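Coiled-coil quantitatively-enriched protein 1 (Schizosaccharomyces pombe, PDB 7CUJ) links telomeres to the meiotic centrosome as a molecular adaptor and is required for telomere clustering in meiosis, telomere length regulation and chromosome segregation. Local coordinates at residues S10-G15 and Q205-R210; F122-S127 and I162-S167; I187-E192 and L209-L214. All blocks are in the same frame, centred on the assembly; numbering follows the deposited sequence.

Contact 1: residues S10-G15 and Q205-R210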
# COMPACT_ATOMS: atom_id res chain seq x y z
N SER A 10 -27.68 3.62 -31.67
CA SER A 10 -28.83 4.06 -30.83
C SER A 10 -28.31 4.72 -29.56
O SER A 10 -28.80 5.78 -29.16
CB SER A 10 -29.74 2.90 -30.52
OG SER A 10 -31.04 3.35 -30.19
N VAL A 11 -27.32 4.07 -28.93
CA VAL A 11 -26.62 4.57 -27.76
C VAL A 11 -25.36 5.29 -28.25
O VAL A 11 -24.48 4.66 -28.83
CB VAL A 11 -26.27 3.41 -26.80
CG1 VAL A 11 -25.45 3.88 -25.60
CG2 VAL A 11 -27.51 2.66 -26.35
N LEU A 12 -25.27 6.60 -27.99
CA LEU A 12 -24.18 7.42 -28.49
C LEU A 12 -23.39 8.03 -27.33
O LEU A 12 -23.98 8.46 -26.34
CB LEU A 12 -24.74 8.51 -29.40
CG LEU A 12 -25.50 8.03 -30.64
CD1 LEU A 12 -26.21 9.19 -31.32
CD2 LEU A 12 -24.57 7.33 -31.62
N ASP A 13 -22.07 8.09 -27.49
CA ASP A 13 -21.16 8.58 -26.46
C ASP A 13 -20.73 10.01 -26.76
O ASP A 13 -20.43 10.35 -27.90
CB ASP A 13 -19.91 7.71 -26.34
CG ASP A 13 -20.23 6.24 -26.13
OD1 ASP A 13 -21.28 5.94 -25.52
OD2 ASP A 13 -19.42 5.40 -26.57
N ILE A 14 -20.68 10.83 -25.70
CA ILE A 14 -20.14 12.18 -25.75
C ILE A 14 -18.90 12.21 -24.87
O ILE A 14 -19.00 12.23 -23.64
CB ILE A 14 -21.21 13.21 -25.32
CG1 ILE A 14 -22.46 13.12 -26.20
CG2 ILE A 14 -20.62 14.61 -25.30
CD1 ILE A 14 -23.68 13.79 -25.61
N GLY A 15 -17.73 12.19 -25.51
CA GLY A 15 -16.46 12.26 -24.81
C GLY A 15 -16.15 13.69 -24.37
O GLY A 15 -16.00 14.58 -25.20
N GLN A 205 -36.53 2.35 -25.41
CA GLN A 205 -36.82 2.80 -26.77
C GLN A 205 -36.79 4.33 -26.80
O GLN A 205 -37.83 4.97 -26.74
CB GLN A 205 -38.17 2.27 -27.24
CG GLN A 205 -38.14 0.84 -27.75
CD GLN A 205 -39.38 0.46 -28.53
OE1 GLN A 205 -40.45 1.06 -28.37
NE2 GLN A 205 -39.26 -0.55 -29.37
N SER A 206 -35.57 4.89 -26.89
CA SER A 206 -35.37 6.32 -27.07
C SER A 206 -33.91 6.61 -27.38
O SER A 206 -33.05 5.73 -27.25
CB SER A 206 -35.85 7.11 -25.87
OG SER A 206 -35.02 6.88 -24.75
N LEU A 207 -33.64 7.85 -27.79
CA LEU A 207 -32.29 8.35 -28.01
C LEU A 207 -31.54 8.36 -26.67
O LEU A 207 -32.01 8.96 -25.70
CB LEU A 207 -32.39 9.76 -28.60
CG LEU A 207 -31.06 10.49 -28.84
CD1 LEU A 207 -30.36 9.94 -30.08
CD2 LEU A 207 -31.29 11.98 -28.98
N VAL A 208 -30.38 7.69 -26.63
CA VAL A 208 -29.56 7.60 -25.44
C VAL A 208 -28.22 8.28 -25.70
O VAL A 208 -27.45 7.86 -26.56
CB VAL A 208 -29.37 6.14 -24.97
CG1 VAL A 208 -28.29 6.01 -23.91
CG2 VAL A 208 -30.67 5.53 -24.48
N LEU A 209 -27.96 9.34 -24.92
CA LEU A 209 -26.69 10.05 -24.92
C LEU A 209 -25.95 9.69 -23.63
O LEU A 209 -26.55 9.66 -22.56
CB LEU A 209 -26.97 11.55 -24.97
CG LEU A 209 -26.97 12.21 -26.36
CD1 LEU A 209 -27.74 11.38 -27.38
CD2 LEU A 209 -27.53 13.62 -26.28
N ARG A 210 -24.64 9.42 -23.75
CA ARG A 210 -23.81 9.12 -22.59
C ARG A 210 -22.70 10.16 -22.48
O ARG A 210 -21.93 10.35 -23.41
CB ARG A 210 -23.22 7.71 -22.69
CG ARG A 210 -24.24 6.59 -22.62
CD ARG A 210 -23.58 5.25 -22.37
NE ARG A 210 -22.71 4.83 -23.46
CZ ARG A 210 -21.88 3.79 -23.42
NH1 ARG A 210 -21.80 3.05 -22.33
NH2 ARG A 210 -21.14 3.50 -24.47
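Arg210 lies alongside Asp13, both side chains leaving the same face of the sheet, and grips it side-on: NE and NH2 both donate to the one oxygen OD1. From NH2 to OD1 of Asp13 the distance is 2.7 Å, and the matching bond from NE of Arg210 to the same OD1 is also 2.7 Å. The fit is not flat: carboxylate and guanidinium planes stand 48° apart, and both hydrogen bonds are bent, about 130° at the hydrogen, the two donors sharing one acceptor. The arginine chain is bent about CG-CD (chi3 -65°), which turns NE toward Asp13, and CG1 of Val11 packs obliquely against NE of Arg210 at 3.6 Å. On this same face the ring of Tyr194 makes a cation-pi contact with the arginine. The backbones beneath belong to the parallel sheet of this alpha/beta domain, one piece of the longer protein, where strand 11-16 is outermost on one side and pairs with strand 208-213. Leu12 bonds both ways, its N to O of Val208 and its O to N of Arg210, before N of Ile14 donates to O of Arg210. On the opposite face, Ile14 brings CD1 across to CG of Leu209 at 3.7 Å, beneath helix 275-294, whose Ile285 touches Ile14.

Contact 2: residues F122-S127 and I162-S167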
# COMPACT_ATOMS: atom_id res chain seq x y z
N PHE A 122 -36.28 16.03 -22.24
CA PHE A 122 -35.09 15.27 -21.89
C PHE A 122 -35.28 14.53 -20.57
O PHE A 122 -35.92 15.04 -19.66
CB PHE A 122 -33.86 16.17 -21.77
CG PHE A 122 -33.22 16.56 -23.08
CD1 PHE A 122 -32.61 15.62 -23.89
CD2 PHE A 122 -33.22 17.88 -23.50
CE1 PHE A 122 -32.03 15.98 -25.10
CE2 PHE A 122 -32.64 18.25 -24.70
CZ PHE A 122 -32.04 17.30 -25.50
N PHE A 123 -34.71 13.33 -20.51
CA PHE A 123 -34.51 12.59 -19.27
C PHE A 123 -33.01 12.46 -19.02
O PHE A 123 -32.29 11.92 -19.86
CB PHE A 123 -35.11 11.18 -19.37
CG PHE A 123 -36.50 11.04 -18.82
CD1 PHE A 123 -36.71 10.78 -17.48
CD2 PHE A 123 -37.61 11.17 -19.65
CE1 PHE A 123 -38.00 10.64 -16.97
CE2 PHE A 123 -38.89 11.03 -19.15
CZ PHE A 123 -39.09 10.77 -17.81
N LEU A 124 -32.55 12.96 -17.87
CA LEU A 124 -31.16 12.82 -17.47
C LEU A 124 -31.07 11.93 -16.23
O LEU A 124 -31.74 12.19 -15.23
CB LEU A 124 -30.53 14.19 -17.24
CG LEU A 124 -29.04 14.19 -16.88
CD1 LEU A 124 -28.29 15.28 -17.61
CD2 LEU A 124 -28.84 14.30 -15.37
N PHE A 125 -30.24 10.89 -16.32
CA PHE A 125 -29.99 10.00 -15.20
C PHE A 125 -28.64 10.33 -14.57
O PHE A 125 -27.66 10.54 -15.28
CB PHE A 125 -30.07 8.53 -15.64
CG PHE A 125 -31.48 8.02 -15.81
CD1 PHE A 125 -32.17 8.22 -17.00
CD2 PHE A 125 -32.13 7.36 -14.78
CE1 PHE A 125 -33.47 7.75 -17.16
CE2 PHE A 125 -33.42 6.88 -14.94
CZ PHE A 125 -34.09 7.09 -16.13
N ILE A 126 -28.62 10.36 -13.23
CA ILE A 126 -27.42 10.68 -12.47
C ILE A 126 -27.44 9.86 -11.19
O ILE A 126 -28.49 9.74 -10.55
CB ILE A 126 -27.31 12.20 -12.22
CG1 ILE A 126 -25.97 12.61 -11.62
CG2 ILE A 126 -28.49 12.72 -11.40
CD1 ILE A 126 -25.69 14.09 -11.68
N SER A 127 -26.29 9.28 -10.82
CA SER A 127 -26.24 8.30 -9.75
C SER A 127 -25.76 8.93 -8.45
O SER A 127 -24.91 8.36 -7.76
CB SER A 127 -25.41 7.10 -10.14
OG SER A 127 -24.06 7.48 -10.36
N ILE A 162 -36.17 19.47 -19.30
CA ILE A 162 -35.33 18.34 -18.90
C ILE A 162 -35.72 17.86 -17.49
O ILE A 162 -35.74 18.65 -16.55
CB ILE A 162 -33.82 18.67 -19.02
CG1 ILE A 162 -32.94 17.50 -18.58
CG2 ILE A 162 -33.46 19.96 -18.30
CD1 ILE A 162 -31.52 17.54 -19.11
N TRP A 163 -36.04 16.56 -17.38
CA TRP A 163 -36.14 15.87 -16.10
C TRP A 163 -34.74 15.48 -15.62
O TRP A 163 -33.93 15.01 -16.42
CB TRP A 163 -37.01 14.61 -16.23
CG TRP A 163 -38.49 14.83 -16.35
CD1 TRP A 163 -39.26 14.62 -17.46
CD2 TRP A 163 -39.40 15.24 -15.31
NE1 TRP A 163 -40.58 14.89 -17.19
CE2 TRP A 163 -40.70 15.27 -15.88
CE3 TRP A 163 -39.26 15.59 -13.96
CZ2 TRP A 163 -41.82 15.65 -15.15
CZ3 TRP A 163 -40.37 15.96 -13.24
CH2 TRP A 163 -41.64 15.99 -13.83
N ILE A 164 -34.48 15.68 -14.32
CA ILE A 164 -33.26 15.19 -13.68
C ILE A 164 -33.64 14.03 -12.76
O ILE A 164 -34.31 14.23 -11.75
CB ILE A 164 -32.53 16.30 -12.90
CG1 ILE A 164 -32.24 17.54 -13.75
CG2 ILE A 164 -31.28 15.76 -12.22
CD1 ILE A 164 -31.40 17.27 -14.98
N CYS A 165 -33.18 12.82 -13.11
CA CYS A 165 -33.59 11.61 -12.41
C CYS A 165 -32.40 10.97 -11.69
O CYS A 165 -31.34 10.77 -12.28
CB CYS A 165 -34.20 10.61 -13.38
SG CYS A 165 -35.06 9.24 -12.55
N VAL A 166 -32.60 10.66 -10.41
CA VAL A 166 -31.66 9.89 -9.62
C VAL A 166 -31.81 8.43 -10.02
O VAL A 166 -32.92 7.91 -10.06
CB VAL A 166 -31.88 10.12 -8.11
CG1 VAL A 166 -31.22 9.05 -7.26
CG2 VAL A 166 -31.43 11.50 -7.67
N SER A 167 -30.68 7.77 -10.31
CA SER A 167 -30.66 6.44 -10.90
C SER A 167 -31.36 5.42 -10.00
O SER A 167 -31.81 4.38 -10.48
CB SER A 167 -29.26 6.01 -11.27
OG SER A 167 -28.48 5.76 -10.11
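Strands 122-126 and 162-166 run parallel at 20° with their axes 4.5 Å apart, and five backbone hydrogen bonds alternate between them, from N of Trp163 to O of Phe122 through N of Ser167 to O of Ile126. The bond from N of Cys165 to O of Leu124 is the shortest of the five, at 2.6 Å. Phe123, Phe125, Trp163 and Cys165 occupy one face of the sheet. Phe123 and Trp163 point the same way and form an offset stack: the phenyl ring and the indole's five-membered ring have centroids 4.9 Å apart and planes inclined by 28°. CD1 of Trp163 lies over one face of the Phe123 ring, toward its rim and 3.9 Å from CZ of Phe123. Trp149 meets both rings edge-to-face. An alanine in place of Phe123 would probably leave the Trp163 indole without its stacking partner and open a gap beside Trp149. Farther along, CB of Cys165 sits over a face of the Phe125 ring in a CH-pi contact, while SG, anti to the backbone N (chi1 -167°), approaches the same ring obliquely, 3.7 Å from CE2 of Phe125. The other face is aliphatic apart from Phe122. There, CB of Phe122 meets CG1 of Ile162 at 3.6 Å, and Leu124 runs beside Ile164, whose CD1 touches CB of Leu124 at 3.9 Å. Helix 129-141 packs on this side through Ala132, against Ile126 and Val166, and Thr136, against Ile164. The paired strands belong to the six-stranded parallel sheet of an alpha/beta domain, with helices on both faces and an apolar interior.

Contact 3: residues I187-E192 and L209-L214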
# COMPACT_ATOMS: atom_id res chain seq x y z
N ILE A 187 -30.34 11.20 -21.43
CA ILE A 187 -28.94 11.49 -21.16
C ILE A 187 -28.52 10.78 -19.88
O ILE A 187 -29.18 10.89 -18.85
CB ILE A 187 -28.69 13.01 -21.06
CG1 ILE A 187 -29.21 13.77 -22.29
CG2 ILE A 187 -27.21 13.30 -20.82
CD1 ILE A 187 -29.50 15.23 -22.03
N PHE A 188 -27.40 10.06 -19.96
CA PHE A 188 -26.76 9.51 -18.77
C PHE A 188 -25.61 10.42 -18.37
O PHE A 188 -24.63 10.55 -19.10
CB PHE A 188 -26.32 8.07 -19.02
CG PHE A 188 -27.48 7.11 -19.07
CD1 PHE A 188 -27.92 6.47 -17.92
CD2 PHE A 188 -28.16 6.87 -20.25
CE1 PHE A 188 -29.00 5.61 -17.95
CE2 PHE A 188 -29.24 6.01 -20.29
CZ PHE A 188 -29.65 5.37 -19.14
N TYR A 189 -25.76 11.06 -17.20
CA TYR A 189 -24.73 11.95 -16.68
C TYR A 189 -23.44 11.16 -16.44
O TYR A 189 -22.35 11.68 -16.64
CB TYR A 189 -25.21 12.68 -15.43
CG TYR A 189 -24.18 13.62 -14.83
CD1 TYR A 189 -24.12 14.95 -15.22
CD2 TYR A 189 -23.27 13.17 -13.89
CE1 TYR A 189 -23.18 15.81 -14.68
CE2 TYR A 189 -22.32 14.02 -13.34
CZ TYR A 189 -22.27 15.35 -13.74
OH TYR A 189 -21.35 16.19 -13.21
N ASP A 190 -23.59 9.89 -16.03
CA ASP A 190 -22.47 9.07 -15.63
C ASP A 190 -22.75 7.60 -15.97
O ASP A 190 -23.90 7.19 -16.09
CB ASP A 190 -22.13 9.26 -14.15
CG ASP A 190 -23.28 8.91 -13.22
OD1 ASP A 190 -23.54 7.70 -13.02
OD2 ASP A 190 -23.92 9.86 -12.72
N ILE A 191 -21.66 6.83 -16.10
CA ILE A 191 -21.70 5.44 -16.54
C ILE A 191 -22.29 4.57 -15.43
O ILE A 191 -22.97 3.59 -15.73
CB ILE A 191 -20.31 4.97 -17.01
CG1 ILE A 191 -20.00 5.45 -18.43
CG2 ILE A 191 -20.14 3.46 -16.87
CD1 ILE A 191 -20.96 4.94 -19.49
N GLU A 192 -22.03 4.92 -14.16
CA GLU A 192 -22.61 4.21 -13.04
C GLU A 192 -24.13 4.15 -13.20
O GLU A 192 -24.73 3.09 -13.02
CB GLU A 192 -22.20 4.84 -11.71
CG GLU A 192 -22.60 4.01 -10.49
CD GLU A 192 -22.25 4.59 -9.13
OE1 GLU A 192 -21.13 5.12 -8.97
OE2 GLU A 192 -23.11 4.52 -8.22
N LEU A 209 -27.96 9.34 -24.92
CA LEU A 209 -26.69 10.05 -24.92
C LEU A 209 -25.95 9.69 -23.63
O LEU A 209 -26.55 9.66 -22.56
CB LEU A 209 -26.97 11.55 -24.97
CG LEU A 209 -26.97 12.21 -26.36
CD1 LEU A 209 -27.74 11.38 -27.38
CD2 LEU A 209 -27.53 13.62 -26.28
N ARG A 210 -24.64 9.42 -23.75
CA ARG A 210 -23.81 9.12 -22.59
C ARG A 210 -22.70 10.16 -22.48
O ARG A 210 -21.93 10.35 -23.41
CB ARG A 210 -23.22 7.71 -22.69
CG ARG A 210 -24.24 6.59 -22.62
CD ARG A 210 -23.58 5.25 -22.37
NE ARG A 210 -22.71 4.83 -23.46
CZ ARG A 210 -21.88 3.79 -23.42
NH1 ARG A 210 -21.80 3.05 -22.33
NH2 ARG A 210 -21.14 3.50 -24.47
N LEU A 211 -22.66 10.84 -21.33
CA LEU A 211 -21.56 11.71 -20.98
C LEU A 211 -20.47 10.85 -20.35
O LEU A 211 -20.66 10.29 -19.27
CB LEU A 211 -22.07 12.77 -19.99
CG LEU A 211 -22.76 14.01 -20.58
CD1 LEU A 211 -23.52 13.70 -21.86
CD2 LEU A 211 -23.68 14.66 -19.55
N ILE A 212 -19.34 10.73 -21.06
CA ILE A 212 -18.24 9.87 -20.65
C ILE A 212 -16.97 10.71 -20.61
O ILE A 212 -16.57 11.29 -21.62
CB ILE A 212 -18.11 8.66 -21.60
CG1 ILE A 212 -19.35 7.77 -21.54
CG2 ILE A 212 -16.84 7.87 -21.29
CD1 ILE A 212 -19.39 6.66 -22.58
N HIS A 213 -16.34 10.76 -19.43
CA HIS A 213 -15.10 11.51 -19.27
C HIS A 213 -13.95 10.76 -19.93
O HIS A 213 -13.76 9.56 -19.69
CB HIS A 213 -14.82 11.82 -17.80
CG HIS A 213 -15.29 13.18 -17.39
ND1 HIS A 213 -16.18 13.36 -16.35
CD2 HIS A 213 -15.01 14.40 -17.87
CE1 HIS A 213 -16.43 14.65 -16.21
NE2 HIS A 213 -15.72 15.31 -17.12
N LEU A 214 -13.18 11.48 -20.76
CA LEU A 214 -12.04 10.93 -21.46
C LEU A 214 -10.95 10.56 -20.45
O LEU A 214 -10.52 11.41 -19.67
CB LEU A 214 -11.53 11.94 -22.49
CG LEU A 214 -12.38 12.14 -23.74
CD1 LEU A 214 -12.05 13.46 -24.42
CD2 LEU A 214 -12.20 11.00 -24.72
O HOH W 1 -22.50 8.17 -19.02
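Ile191 reaches obliquely across to Ile212 and Arg210 from the first turn of helix 191-200. Its CD1 meets CG1 of Ile212 at 3.8 Å and NH1 of Arg210 at 3.5 Å. CD1 of Ile212, by contrast, lies over the centre of one guanidinium face, 3.8 Å above the plane, so two isoleucines pack an arginine whose charge is met by Asp13. On the other side of the sheet Ile187 crosses Leu211, with CG2 of Ile187 at 3.9 Å from CD1 of Leu211. CG2, the branch anti to the backbone N, is the one that touches Leu211, while CG1 packs on CB of Leu209.

These residues join the two strands of a beta-alpha-beta unit, strand 184-188, helix 191-200 and strand 208-213, whose strands are direct neighbours in the parallel sheet. N of Phe188 bonds to O of Leu209 at 2.8 Å, and O of Phe188 receives N of Leu211 at 3.0 Å. O of Leu209 also lies in plane at the edge of the Phe188 ring. Beyond Phe188 the strand pairing ends, and a water donates to O of Phe188 and to O of Leu211, the latter at 2.8 Å, linking the two chain segments. Asp190 is the N-cap of helix 191-200: its OD1 accepts from N of Ala193 and is also hydrogen-bonded to OG of Ser127. The backbone N of Ile191 is held by Glu218 of helix 217-223.

All three contacts lie in one parallel sheet. Contacts 1 and 3 share Leu209 and Arg210 on strand 208-213, which pairs with strand 11-16 on one side and strand 184-188 on the other; their centres are 9 Å apart. They also meet directly: O of Ile14 is 3.0 Å from N of Ile212, and CG1 of Val208 packs on CE2 of Phe188. Contact 2 joins contact 3 where strand 121-126 borders strand 184-188, with O of Phe123 2.6 Å from N of Ile187. Contacts 1 and 2 do not touch, their centres being 14 Å apart. In sequence, contact 2 is nested inside the loop closed by contact 1.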